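Long-range contacts in mediator of RNA polymerase II transcription subunit 18 (Schizosaccharomyces pombe, PDB 3C0T), which serves as a subunit of Mediator, the coactivator complex that carries information from gene-specific regulators to the basal RNA polymerase II transcription machinery: residues E3-G8 with L202-L207; D92-R97 with K184-L189; S54-C59 with M116-S121; W78-E83 with A102-G107; Y141-P146 with H157-E162. All coordinates share one frame; numbering follows the deposited sequence.

Contact 1: E3-G8 with L202-L207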
# COMPACT_ATOMS: atom_id res chain seq x y z
N GLU A 3 -9.09 4.40 -7.78
CA GLU A 3 -8.91 3.16 -7.04
C GLU A 3 -10.10 2.91 -6.12
O GLU A 3 -10.40 3.72 -5.25
CB GLU A 3 -7.63 3.21 -6.19
CG GLU A 3 -7.43 1.95 -5.33
CD GLU A 3 -6.12 1.94 -4.55
OE1 GLU A 3 -5.04 2.00 -5.17
OE2 GLU A 3 -6.17 1.87 -3.30
N LEU A 4 -10.79 1.79 -6.33
CA LEU A 4 -11.92 1.42 -5.48
C LEU A 4 -11.32 0.36 -4.54
O LEU A 4 -10.60 -0.53 -4.99
CB LEU A 4 -13.07 0.84 -6.31
CG LEU A 4 -13.70 1.83 -7.30
CD1 LEU A 4 -12.81 1.95 -8.55
CD2 LEU A 4 -15.10 1.36 -7.70
N TYR A 5 -11.61 0.45 -3.25
CA TYR A 5 -10.99 -0.48 -2.32
C TYR A 5 -11.76 -0.77 -1.04
O TYR A 5 -12.75 -0.13 -0.73
CB TYR A 5 -9.62 0.08 -1.93
CG TYR A 5 -9.76 1.35 -1.12
CD1 TYR A 5 -9.85 1.30 0.27
CD2 TYR A 5 -9.88 2.59 -1.75
CE1 TYR A 5 -10.07 2.46 1.02
CE2 TYR A 5 -10.10 3.76 -1.02
CZ TYR A 5 -10.19 3.68 0.37
OH TYR A 5 -10.44 4.82 1.11
N LEU A 6 -11.23 -1.74 -0.29
CA LEU A 6 -11.78 -2.14 1.00
C LEU A 6 -10.57 -2.46 1.85
O LEU A 6 -9.56 -2.96 1.34
CB LEU A 6 -12.66 -3.38 0.86
CG LEU A 6 -14.00 -3.16 0.17
CD1 LEU A 6 -14.74 -4.49 0.02
CD2 LEU A 6 -14.84 -2.17 0.98
N LEU A 7 -10.65 -2.15 3.13
CA LEU A 7 -9.54 -2.40 4.04
C LEU A 7 -9.96 -3.24 5.23
O LEU A 7 -11.11 -3.18 5.69
CB LEU A 7 -8.94 -1.08 4.52
CG LEU A 7 -7.96 -0.36 3.60
CD1 LEU A 7 -7.63 1.00 4.19
CD2 LEU A 7 -6.68 -1.17 3.44
N GLY A 8 -9.02 -4.04 5.73
CA GLY A 8 -9.27 -4.90 6.87
C GLY A 8 -7.97 -5.14 7.61
O GLY A 8 -6.88 -4.89 7.08
N LEU A 202 -14.09 -6.51 5.97
CA LEU A 202 -13.59 -5.50 5.05
C LEU A 202 -14.54 -4.31 4.97
O LEU A 202 -15.75 -4.48 4.80
CB LEU A 202 -13.40 -6.11 3.66
CG LEU A 202 -12.36 -7.22 3.52
CD1 LEU A 202 -12.41 -7.78 2.10
CD2 LEU A 202 -10.96 -6.67 3.83
N LYS A 203 -13.99 -3.11 5.10
CA LYS A 203 -14.79 -1.91 5.02
C LYS A 203 -14.03 -0.71 4.49
O LYS A 203 -12.81 -0.73 4.36
CB LYS A 203 -15.41 -1.57 6.38
CG LYS A 203 -14.70 -2.15 7.59
CD LYS A 203 -13.40 -1.44 7.91
CE LYS A 203 -12.74 -2.08 9.13
NZ LYS A 203 -11.43 -1.48 9.49
N ASN A 204 -14.79 0.34 4.17
CA ASN A 204 -14.23 1.57 3.67
C ASN A 204 -13.52 2.26 4.83
O ASN A 204 -14.12 2.50 5.88
CB ASN A 204 -15.36 2.46 3.13
CG ASN A 204 -14.86 3.77 2.54
OD1 ASN A 204 -13.69 4.14 2.69
ND2 ASN A 204 -15.76 4.49 1.86
N VAL A 205 -12.25 2.56 4.65
CA VAL A 205 -11.46 3.25 5.67
C VAL A 205 -10.85 4.44 4.95
O VAL A 205 -10.39 4.31 3.81
CB VAL A 205 -10.35 2.34 6.24
CG1 VAL A 205 -9.51 3.10 7.24
CG2 VAL A 205 -10.97 1.13 6.90
N ARG A 206 -10.84 5.60 5.60
CA ARG A 206 -10.30 6.79 4.96
C ARG A 206 -8.81 6.69 4.64
O ARG A 206 -8.02 6.22 5.45
CB ARG A 206 -10.56 8.03 5.82
CG ARG A 206 -10.38 9.32 5.04
CD ARG A 206 -11.09 10.50 5.70
NE ARG A 206 -11.64 11.42 4.70
CZ ARG A 206 -12.70 11.15 3.94
NH1 ARG A 206 -13.13 12.05 3.05
NH2 ARG A 206 -13.35 10.00 4.07
N LEU A 207 -8.45 7.15 3.44
CA LEU A 207 -7.07 7.13 2.98
C LEU A 207 -6.64 8.50 2.42
O LEU A 207 -7.53 9.35 2.18
CB LEU A 207 -6.89 6.06 1.89
CG LEU A 207 -6.84 4.60 2.36
CD1 LEU A 207 -6.79 3.68 1.15
CD2 LEU A 207 -5.63 4.39 3.24
OXT LEU A 207 -5.42 8.70 2.23
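Tyr-5 and Leu-207 run alongside each other with opposite headings, the leucine laying CD1 over one face of the ring. This CH-pi contact runs 3.7 Å from Leu-207 CD1 to the Tyr-5 ring centroid, offset toward the rim. Val-205 O lies at the edge of the same ring, near its plane, and accepts from Tyr-5 OH at 2.7 Å. Tyr-5 CG sits between the backbone N and the carbonyl carbon (chi1 67°), nearer the tail than CB. Tyrosine offers both an apolar face and a polar tip; a phenylalanine here would probably leave Val-205 O without its hydroxyl donor. Leu-7 crosses Val-205 at about a right angle, with Leu-7 CD1 3.7 Å from Val-205 CB, and meets Leu-207 tip to tip. A single antiparallel bridge lays the C-terminal tail against strand 2-10: Leu-7 N to Lys-203 O and Lys-203 N to Leu-7 O are both 2.9 Å. At Gly-8 a side chain would run into Leu-202 CD2. Another protein's chain packs on Leu-7 and Val-205, and one of its basic side chains pairs with the Leu-207 carboxylate.

Contact 2: D92-R97 with K184-L189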
# COMPACT_ATOMS: atom_id res chain seq x y z
N ASP A 92 -20.18 2.76 4.48
CA ASP A 92 -21.07 1.63 4.18
C ASP A 92 -21.03 1.26 2.70
O ASP A 92 -21.86 0.50 2.20
CB ASP A 92 -22.50 1.95 4.62
CG ASP A 92 -22.66 2.00 6.13
OD1 ASP A 92 -23.77 2.33 6.61
OD2 ASP A 92 -21.68 1.69 6.86
N LYS A 93 -20.04 1.81 2.00
CA LYS A 93 -19.84 1.55 0.59
C LYS A 93 -18.33 1.38 0.44
O LYS A 93 -17.59 1.70 1.38
CB LYS A 93 -20.35 2.75 -0.22
CG LYS A 93 -20.99 2.40 -1.54
CD LYS A 93 -21.98 3.47 -1.98
CE LYS A 93 -22.50 3.21 -3.40
NZ LYS A 93 -23.09 1.84 -3.58
N CYS A 94 -17.86 0.87 -0.69
CA CYS A 94 -16.41 0.70 -0.87
C CYS A 94 -15.76 2.08 -0.99
O CYS A 94 -16.39 3.04 -1.42
CB CYS A 94 -16.11 -0.12 -2.12
SG CYS A 94 -16.20 0.84 -3.65
N GLY A 95 -14.49 2.18 -0.61
CA GLY A 95 -13.81 3.46 -0.71
C GLY A 95 -13.35 3.77 -2.12
O GLY A 95 -13.17 2.86 -2.93
N ILE A 96 -13.18 5.05 -2.41
CA ILE A 96 -12.70 5.49 -3.72
C ILE A 96 -11.71 6.63 -3.53
O ILE A 96 -11.95 7.56 -2.76
CB ILE A 96 -13.84 6.02 -4.63
CG1 ILE A 96 -14.89 4.94 -4.86
CG2 ILE A 96 -13.27 6.44 -5.98
CD1 ILE A 96 -16.01 5.38 -5.79
N ARG A 97 -10.58 6.56 -4.23
CA ARG A 97 -9.59 7.62 -4.15
C ARG A 97 -8.83 7.72 -5.46
O ARG A 97 -8.65 6.73 -6.16
CB ARG A 97 -8.60 7.35 -3.02
CG ARG A 97 -7.76 6.12 -3.23
CD ARG A 97 -6.65 6.04 -2.22
NE ARG A 97 -5.83 4.86 -2.47
CZ ARG A 97 -4.62 4.67 -1.97
NH1 ARG A 97 -4.08 5.59 -1.18
NH2 ARG A 97 -3.95 3.57 -2.26
N LYS A 184 -18.96 -1.92 -12.39
CA LYS A 184 -18.47 -3.29 -12.49
C LYS A 184 -17.37 -3.52 -11.44
O LYS A 184 -17.20 -4.62 -10.93
CB LYS A 184 -17.93 -3.54 -13.90
CG LYS A 184 -17.38 -4.95 -14.15
CD LYS A 184 -18.48 -6.01 -14.06
CE LYS A 184 -19.56 -5.82 -15.13
NZ LYS A 184 -20.68 -6.82 -15.02
N ALA A 185 -16.64 -2.46 -11.11
CA ALA A 185 -15.58 -2.57 -10.13
C ALA A 185 -16.16 -2.70 -8.72
O ALA A 185 -15.69 -3.52 -7.93
CB ALA A 185 -14.64 -1.37 -10.22
N GLU A 186 -17.18 -1.90 -8.40
CA GLU A 186 -17.78 -1.98 -7.07
C GLU A 186 -18.45 -3.34 -6.90
O GLU A 186 -18.41 -3.92 -5.82
CB GLU A 186 -18.83 -0.88 -6.87
CG GLU A 186 -18.33 0.52 -7.13
CD GLU A 186 -19.26 1.57 -6.56
OE1 GLU A 186 -19.33 2.67 -7.16
OE2 GLU A 186 -19.90 1.31 -5.52
N ALA A 187 -19.06 -3.82 -7.98
CA ALA A 187 -19.72 -5.12 -7.96
C ALA A 187 -18.67 -6.19 -7.69
O ALA A 187 -18.91 -7.14 -6.94
CB ALA A 187 -20.43 -5.38 -9.29
N ASN A 188 -17.49 -6.05 -8.29
CA ASN A 188 -16.43 -7.03 -8.07
C ASN A 188 -15.93 -6.98 -6.62
O ASN A 188 -15.65 -8.02 -6.02
CB ASN A 188 -15.27 -6.81 -9.04
CG ASN A 188 -15.57 -7.37 -10.42
OD1 ASN A 188 -16.23 -8.40 -10.56
ND2 ASN A 188 -15.07 -6.70 -11.46
N LEU A 189 -15.81 -5.78 -6.07
CA LEU A 189 -15.37 -5.65 -4.69
C LEU A 189 -16.38 -6.32 -3.77
O LEU A 189 -16.01 -7.02 -2.82
CB LEU A 189 -15.21 -4.17 -4.30
CG LEU A 189 -13.94 -3.49 -4.82
CD1 LEU A 189 -13.88 -2.06 -4.33
CD2 LEU A 189 -12.72 -4.25 -4.33
O HOH W 1 -19.25 -0.08 -2.96
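Glu-186 reaches from its helix toward Cys-94 and Lys-93. Glu-186 CB lies 4.5 Å from Cys-94 SG. Glu-186 CG, anti to the carbonyl carbon (chi1 -54°), comes closer to Cys-94 SG, at 4.1 Å. The chain then stays extended, and the carboxylate divides its work: Glu-186 OE1 lies 4.5 Å from the methyl CD1 of Ile-96, while OE2 takes the polar partners. A water donates to Glu-186 OE2 at 3.0 Å and accepts from Cys-94 N at 2.8 Å, giving that backbone N-H a mate. Lys-93 NZ makes a long salt bridge with Glu-186 OE2, 3.8 Å, and Arg-90 is a further, weak ionic partner. A glutamate therefore suits the spot, its methylenes beside sulfur and its carboxylate toward the lysine and the water. Deeper in, Cys-94 CB meets Leu-189 CD1 at 3.7 Å, two small apolar groups in a buried place. Helix 179-196 thus packs on the loop leading into strand 95-104, while Ala-185, Glu-186 and Leu-189 also touch Leu-4 of strand 2-10, and Ala-185 and Leu-189 reach strand 165-173.

Contact 3: S54-C59 with M116-S121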
# COMPACT_ATOMS: atom_id res chain seq x y z
N SER A 54 -0.36 15.55 -2.52
CA SER A 54 0.49 16.13 -3.56
C SER A 54 1.92 15.63 -3.40
O SER A 54 2.82 16.04 -4.14
CB SER A 54 0.47 17.66 -3.48
OG SER A 54 1.17 18.11 -2.32
N TRP A 55 2.14 14.74 -2.43
CA TRP A 55 3.47 14.19 -2.20
C TRP A 55 3.75 13.06 -3.19
O TRP A 55 2.85 12.31 -3.57
CB TRP A 55 3.58 13.66 -0.76
CG TRP A 55 3.41 14.73 0.29
CD1 TRP A 55 3.00 16.03 0.08
CD2 TRP A 55 3.63 14.60 1.70
NE1 TRP A 55 2.96 16.70 1.28
CE2 TRP A 55 3.33 15.85 2.29
CE3 TRP A 55 4.04 13.54 2.52
CZ2 TRP A 55 3.44 16.08 3.67
CZ3 TRP A 55 4.15 13.77 3.90
CH2 TRP A 55 3.85 15.03 4.46
N LEU A 56 5.01 12.97 -3.61
CA LEU A 56 5.45 11.96 -4.56
C LEU A 56 5.83 10.70 -3.80
O LEU A 56 6.69 10.73 -2.92
CB LEU A 56 6.66 12.47 -5.35
CG LEU A 56 6.44 13.02 -6.77
CD1 LEU A 56 4.99 13.35 -7.02
CD2 LEU A 56 7.31 14.26 -6.96
N ARG A 57 5.18 9.59 -4.15
CA ARG A 57 5.42 8.32 -3.49
C ARG A 57 6.11 7.38 -4.48
O ARG A 57 5.51 6.92 -5.45
CB ARG A 57 4.07 7.75 -3.03
CG ARG A 57 3.37 8.72 -2.08
CD ARG A 57 1.88 8.45 -1.87
NE ARG A 57 1.29 9.52 -1.07
CZ ARG A 57 1.51 9.67 0.24
NH1 ARG A 57 2.27 8.80 0.89
NH2 ARG A 57 1.01 10.71 0.89
N LEU A 58 7.39 7.12 -4.23
CA LEU A 58 8.18 6.28 -5.10
C LEU A 58 8.25 4.84 -4.62
O LEU A 58 8.56 4.57 -3.46
CB LEU A 58 9.59 6.85 -5.24
CG LEU A 58 9.83 8.05 -6.17
CD1 LEU A 58 8.56 8.81 -6.44
CD2 LEU A 58 10.86 8.97 -5.51
N CYS A 59 7.98 3.92 -5.53
CA CYS A 59 8.00 2.51 -5.19
C CYS A 59 8.95 1.71 -6.05
O CYS A 59 8.91 1.78 -7.28
CB CYS A 59 6.60 1.91 -5.31
SG CYS A 59 6.57 0.13 -4.97
N MET A 116 12.99 18.92 -8.92
CA MET A 116 11.66 19.45 -9.22
C MET A 116 11.12 20.28 -8.07
O MET A 116 10.05 20.88 -8.19
CB MET A 116 10.68 18.31 -9.50
CG MET A 116 10.91 17.56 -10.79
SD MET A 116 9.55 16.42 -11.09
CE MET A 116 10.16 14.96 -10.24
N GLY A 117 11.84 20.30 -6.95
CA GLY A 117 11.39 21.07 -5.81
C GLY A 117 10.75 20.25 -4.70
O GLY A 117 9.82 20.70 -4.03
N TYR A 118 11.24 19.03 -4.49
CA TYR A 118 10.69 18.18 -3.44
C TYR A 118 11.78 17.76 -2.46
O TYR A 118 12.95 17.70 -2.82
CB TYR A 118 10.05 16.92 -4.02
CG TYR A 118 8.81 17.15 -4.85
CD1 TYR A 118 8.90 17.62 -6.17
CD2 TYR A 118 7.54 16.89 -4.33
CE1 TYR A 118 7.75 17.82 -6.94
CE2 TYR A 118 6.39 17.08 -5.10
CZ TYR A 118 6.50 17.55 -6.40
OH TYR A 118 5.36 17.73 -7.15
N GLU A 119 11.38 17.48 -1.23
CA GLU A 119 12.34 17.04 -0.23
C GLU A 119 11.86 15.75 0.43
O GLU A 119 10.66 15.50 0.55
CB GLU A 119 12.56 18.13 0.83
CG GLU A 119 11.32 18.51 1.60
CD GLU A 119 11.57 19.62 2.62
OE1 GLU A 119 10.64 19.95 3.39
OE2 GLU A 119 12.70 20.17 2.64
N PHE A 120 12.81 14.92 0.85
CA PHE A 120 12.51 13.66 1.49
C PHE A 120 11.63 13.80 2.74
O PHE A 120 11.93 14.59 3.63
CB PHE A 120 13.81 12.96 1.88
CG PHE A 120 13.61 11.68 2.64
CD1 PHE A 120 13.10 10.54 2.00
CD2 PHE A 120 13.88 11.61 4.00
CE1 PHE A 120 12.88 9.37 2.71
CE2 PHE A 120 13.66 10.44 4.72
CZ PHE A 120 13.15 9.32 4.07
N SER A 121 10.56 13.02 2.80
CA SER A 121 9.66 13.04 3.95
C SER A 121 9.91 11.80 4.81
O SER A 121 10.42 11.90 5.93
CB SER A 121 8.20 13.06 3.49
OG SER A 121 7.33 12.95 4.61
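Leu-56 and Tyr-118 form the tight part of this contact. The leucine comes in at about a right angle to the tyrosine side chain and sets CD2 over the centre of the ring, 3.4 Å from the Tyr-118 centroid and 10° off the ring normal. This is a CH-pi contact with one methyl centred on one face, every ring carbon lying within 3.9 Å of Leu-56 CD2. The leucine holds a non-staggered shape (chi1 -100°, chi2 17°) while CD2 sits on the ring. A flat aromatic face suits a lone methyl, and the ring edge is used as well: Ser-54 O lies near its plane, 3.8 Å from Tyr-118 CE2.

Toward solvent the packing thins. The exposed Met-116 only brings CE to within 4.4 Å of Leu-56 CD2, and the next residue, Gly-117, leaves helix 109-115 with a positive phi at which a CB would press on the carbonyl of Met-116. A separate, sparse touch brings Ser-121 OG obliquely to 3.4 Å from Trp-55 CZ3; another protein's chain packs on Trp-55 too. No hydrogen bond joins the two segments, and their closest CA atoms, those of Leu-56 and Tyr-118, stand 8.2 Å apart. The reason lies in the sheet: strand 27-41 runs between strands 56-61 and 118-133, pairing with both, and Leu-56 bonds through its backbone to Tyr-39.

Contact 4: W78-E83 with A102-G107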
# COMPACT_ATOMS: atom_id res chain seq x y z
N TRP A 78 11.62 2.88 -10.78
CA TRP A 78 10.73 3.36 -9.74
C TRP A 78 9.37 3.70 -10.31
O TRP A 78 9.27 4.26 -11.39
CB TRP A 78 11.27 4.62 -9.08
CG TRP A 78 12.50 4.44 -8.27
CD1 TRP A 78 13.79 4.47 -8.71
CD2 TRP A 78 12.57 4.22 -6.85
NE1 TRP A 78 14.66 4.28 -7.66
CE2 TRP A 78 13.93 4.13 -6.51
CE3 TRP A 78 11.60 4.10 -5.85
CZ2 TRP A 78 14.36 3.92 -5.19
CZ3 TRP A 78 12.02 3.88 -4.54
CH2 TRP A 78 13.39 3.80 -4.23
N SER A 79 8.33 3.35 -9.58
CA SER A 79 6.99 3.72 -9.99
C SER A 79 6.74 4.96 -9.14
O SER A 79 7.10 4.99 -7.95
CB SER A 79 5.99 2.62 -9.66
OG SER A 79 6.07 1.59 -10.62
N MET A 80 6.17 5.98 -9.74
CA MET A 80 5.93 7.22 -9.03
C MET A 80 4.43 7.43 -8.87
O MET A 80 3.68 7.45 -9.84
CB MET A 80 6.57 8.36 -9.81
CG MET A 80 6.72 9.65 -9.06
SD MET A 80 7.93 10.67 -9.92
CE MET A 80 7.06 11.02 -11.42
N TYR A 81 3.99 7.58 -7.62
CA TYR A 81 2.57 7.75 -7.37
C TYR A 81 2.14 9.06 -6.73
O TYR A 81 2.87 9.69 -5.97
CB TYR A 81 2.05 6.63 -6.47
CG TYR A 81 2.06 5.24 -7.07
CD1 TYR A 81 3.23 4.48 -7.10
CD2 TYR A 81 0.89 4.66 -7.56
CE1 TYR A 81 3.23 3.18 -7.60
CE2 TYR A 81 0.88 3.36 -8.06
CZ TYR A 81 2.05 2.63 -8.08
OH TYR A 81 2.04 1.33 -8.56
N LEU A 82 0.91 9.44 -7.06
CA LEU A 82 0.27 10.62 -6.50
C LEU A 82 -1.06 10.05 -6.01
O LEU A 82 -1.92 9.67 -6.81
CB LEU A 82 0.02 11.70 -7.56
CG LEU A 82 1.21 12.61 -7.88
CD1 LEU A 82 0.78 13.63 -8.93
CD2 LEU A 82 1.68 13.32 -6.61
N GLU A 83 -1.22 9.96 -4.69
CA GLU A 83 -2.44 9.41 -4.14
C GLU A 83 -3.26 10.49 -3.45
O GLU A 83 -2.79 11.16 -2.53
CB GLU A 83 -2.10 8.28 -3.16
CG GLU A 83 -1.09 7.29 -3.76
CD GLU A 83 -0.74 6.14 -2.84
OE1 GLU A 83 -0.73 6.34 -1.60
OE2 GLU A 83 -0.45 5.04 -3.35
N ALA A 102 3.20 6.68 -12.78
CA ALA A 102 4.13 6.86 -13.88
C ALA A 102 5.41 6.15 -13.47
O ALA A 102 5.85 6.31 -12.34
CB ALA A 102 4.40 8.35 -14.11
N LYS A 103 5.98 5.35 -14.36
CA LYS A 103 7.21 4.62 -14.05
C LYS A 103 8.41 5.38 -14.61
O LYS A 103 8.42 5.73 -15.79
CB LYS A 103 7.15 3.23 -14.66
CG LYS A 103 5.99 2.40 -14.16
CD LYS A 103 5.98 1.01 -14.80
CE LYS A 103 4.84 0.17 -14.24
NZ LYS A 103 4.80 -1.18 -14.87
N LEU A 104 9.41 5.63 -13.78
CA LEU A 104 10.58 6.36 -14.28
C LEU A 104 11.91 5.71 -13.97
O LEU A 104 12.10 5.09 -12.92
CB LEU A 104 10.56 7.80 -13.77
CG LEU A 104 10.88 8.13 -12.31
CD1 LEU A 104 10.67 9.63 -12.10
CD2 LEU A 104 9.98 7.34 -11.38
N THR A 105 12.84 5.86 -14.91
CA THR A 105 14.19 5.30 -14.82
C THR A 105 15.25 6.28 -15.33
O THR A 105 14.92 7.40 -15.72
CB THR A 105 14.28 3.99 -15.63
OG1 THR A 105 13.67 4.17 -16.92
CG2 THR A 105 13.56 2.87 -14.91
N ASN A 106 16.51 5.85 -15.30
CA ASN A 106 17.68 6.64 -15.75
C ASN A 106 18.48 7.35 -14.65
O ASN A 106 18.14 8.46 -14.24
CB ASN A 106 17.27 7.67 -16.81
CG ASN A 106 17.23 7.08 -18.21
OD1 ASN A 106 16.65 6.02 -18.43
ND2 ASN A 106 17.85 7.78 -19.16
N GLY A 107 19.56 6.70 -14.19
CA GLY A 107 20.41 7.29 -13.17
C GLY A 107 19.89 7.22 -11.75
O GLY A 107 19.90 6.16 -11.12
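An antiparallel beta hairpin joins strand 78-83 to strand 95-104, and here Trp-78 pairs with Leu-104, and Met-80 with Ala-102, as hydrogen-bonded pairs. Trp-78 N to Leu-104 O is 3.1 Å, and the return bond from Leu-104 N to Trp-78 O is 2.8 Å. Met-80 N donates to Ala-102 O at 2.6 Å, while the opposite bond, Ala-102 N to Met-80 O, is longer at 3.1 Å and more bent, with 140° at the hydrogen. Between them Ser-79 and Lys-103 make the non-hydrogen-bonded pair on the other face of the sheet, where the lysine's methylenes pass the serine and its amine leads away. The face carrying Trp-78, Met-80 and Leu-104 is apolar, and both Trp-78 and Leu-104 touch Val-109 of helix 109-115. Leu-104 CG lies between the backbone N and the carbonyl carbon (chi1 73°), and from there leucine's fork serves two neighbours: crossing Met-80 at about a right angle, Leu-104 puts CD1 3.7 Å from Met-80 SD and CD2 3.8 Å from Trp-78 CB.

Contact 5: Y141-P146 with H157-E162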
# COMPACT_ATOMS: atom_id res chain seq x y z
N TYR A 141 -0.46 -7.41 3.92
CA TYR A 141 0.91 -6.97 4.15
C TYR A 141 1.20 -6.35 5.51
O TYR A 141 0.31 -6.08 6.31
CB TYR A 141 1.30 -5.93 3.10
CG TYR A 141 0.57 -4.61 3.24
CD1 TYR A 141 -0.72 -4.44 2.73
CD2 TYR A 141 1.16 -3.53 3.90
CE1 TYR A 141 -1.40 -3.23 2.86
CE2 TYR A 141 0.48 -2.31 4.04
CZ TYR A 141 -0.80 -2.16 3.52
OH TYR A 141 -1.46 -0.96 3.65
N GLN A 142 2.48 -6.10 5.72
CA GLN A 142 2.96 -5.50 6.95
C GLN A 142 3.89 -4.37 6.51
O GLN A 142 4.62 -4.51 5.53
CB GLN A 142 3.73 -6.54 7.75
CG GLN A 142 3.70 -6.31 9.24
CD GLN A 142 4.00 -7.57 10.01
OE1 GLN A 142 5.11 -8.11 9.93
NE2 GLN A 142 3.01 -8.05 10.75
N THR A 143 3.85 -3.24 7.20
CA THR A 143 4.75 -2.17 6.81
C THR A 143 5.94 -2.16 7.77
O THR A 143 5.78 -2.10 9.00
CB THR A 143 4.02 -0.79 6.70
OG1 THR A 143 4.38 0.05 7.80
CG2 THR A 143 2.54 -0.98 6.65
N LEU A 144 7.13 -2.27 7.19
CA LEU A 144 8.37 -2.34 7.94
C LEU A 144 9.24 -1.10 7.84
O LEU A 144 8.97 -0.19 7.05
CB LEU A 144 9.16 -3.57 7.47
CG LEU A 144 8.80 -4.96 8.04
CD1 LEU A 144 7.50 -4.94 8.82
CD2 LEU A 144 8.75 -5.96 6.90
N ILE A 145 10.30 -1.08 8.63
CA ILE A 145 11.25 0.03 8.68
C ILE A 145 12.66 -0.48 8.44
O ILE A 145 13.09 -1.42 9.09
CB ILE A 145 11.22 0.72 10.08
CG1 ILE A 145 9.80 1.19 10.41
CG2 ILE A 145 12.17 1.91 10.12
CD1 ILE A 145 9.24 2.17 9.40
N PRO A 146 13.39 0.12 7.48
CA PRO A 146 14.76 -0.30 7.17
C PRO A 146 15.64 -0.17 8.42
O PRO A 146 15.42 0.71 9.25
CB PRO A 146 15.19 0.68 6.09
CG PRO A 146 13.91 1.13 5.47
CD PRO A 146 12.99 1.27 6.65
N HIS A 157 12.51 -3.86 10.39
CA HIS A 157 11.78 -3.94 11.65
C HIS A 157 10.34 -3.48 11.58
O HIS A 157 10.01 -2.52 10.89
CB HIS A 157 12.48 -3.11 12.73
CG HIS A 157 13.93 -3.44 12.91
ND1 HIS A 157 14.94 -2.59 12.51
CD2 HIS A 157 14.54 -4.54 13.40
CE1 HIS A 157 16.11 -3.15 12.76
NE2 HIS A 157 15.89 -4.34 13.30
N PRO A 158 9.45 -4.17 12.30
CA PRO A 158 8.05 -3.75 12.28
C PRO A 158 8.00 -2.45 13.10
O PRO A 158 8.92 -2.17 13.87
CB PRO A 158 7.32 -4.91 12.96
CG PRO A 158 8.35 -5.41 13.95
CD PRO A 158 9.62 -5.39 13.12
N MET A 159 6.95 -1.66 12.93
CA MET A 159 6.85 -0.42 13.68
C MET A 159 6.41 -0.71 15.12
O MET A 159 6.55 0.12 16.01
CB MET A 159 5.85 0.51 13.00
CG MET A 159 6.18 0.75 11.55
SD MET A 159 5.06 1.92 10.81
CE MET A 159 5.70 3.42 11.58
N ASN A 160 5.89 -1.92 15.33
CA ASN A 160 5.42 -2.36 16.63
C ASN A 160 5.54 -3.88 16.68
O ASN A 160 5.40 -4.54 15.65
CB ASN A 160 3.96 -1.94 16.83
CG ASN A 160 3.47 -2.22 18.24
OD1 ASN A 160 3.39 -3.37 18.67
ND2 ASN A 160 3.13 -1.15 18.96
N GLU A 161 5.79 -4.43 17.86
CA GLU A 161 5.95 -5.87 18.01
C GLU A 161 4.65 -6.68 17.92
O GLU A 161 4.68 -7.89 17.70
CB GLU A 161 6.66 -6.17 19.32
CG GLU A 161 8.07 -5.60 19.38
CD GLU A 161 8.71 -5.74 20.75
OE1 GLU A 161 9.87 -5.30 20.92
OE2 GLU A 161 8.05 -6.29 21.66
N GLU A 162 3.52 -6.01 18.10
CA GLU A 162 2.22 -6.67 18.03
C GLU A 162 1.46 -6.09 16.84
O GLU A 162 0.26 -5.84 16.90
CB GLU A 162 1.43 -6.43 19.32
CG GLU A 162 2.08 -7.07 20.55
CD GLU A 162 2.30 -8.57 20.36
OE1 GLU A 162 1.29 -9.32 20.31
OE2 GLU A 162 3.47 -8.99 20.26
O HOH W 2 15.26 0.63 12.42
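The hairpin of strands 136-146 and 156-158 is held here by one antiparallel hydrogen-bonded pair, Ile-145 with His-157. His-157 N to Ile-145 O is 2.8 Å and nearly straight at 170°, whereas Ile-145 N to His-157 O is 2.7 Å but bent to 141°. Beyond it stands Pro-158, which has no N-H to offer, and the pairing fades. Side chains take over: Leu-144 CD1 rests 3.7 Å from Pro-158 CA and also touches its CB. An alanine in place of Leu-144 would probably open a gap beside Pro-158, which would lose the methyl packed on it. Ile-145 CG1, anti to the carbonyl carbon (chi1 -57°), lies 3.8 Å from Met-159 CG; the unbranched methionine crosses the branched isoleucine at about a right angle. Met-159 SD lies 3.6 Å from Thr-143 OG1, a buried hydroxyl with no hydrogen-bonding partner in the model. At the exposed end a water links His-157 ND1 and Pro-146 O, and past Met-159 comes an Asx turn, Asn-160 OD1 accepting from Glu-162 N. Strand 136-146 pairs with strand 118-133 through Gln-142 and Leu-144, with strand 165-173 through Tyr-141, while Gln-163 ties Thr-143 to Met-159 and Asn-160.

How the contacts relate
All five contacts reach one curled antiparallel sheet, though the C-terminal tail and a helix supply one side of contacts 1 and 2. Contact 1 brings the two ends of the chain together, so the other four lie within its span. Contacts 1 and 2 have centres 8 Å apart and touch through the neighbouring strands 2-10 and 95-104, including a salt bridge from Glu-3 to Arg-97. Contacts 3 and 4, 11 Å apart, meet where strand 56-61 pairs with strand 78-83. Strand 95-104 serves contacts 2 and 4, linking these two groups. Contact 5 follows contacts 3 and 4 in sequence, over 20 Å from every other centre. Contacts 1, 3 and 5 also border another protein's chain, consistent with a subunit working inside a larger complex.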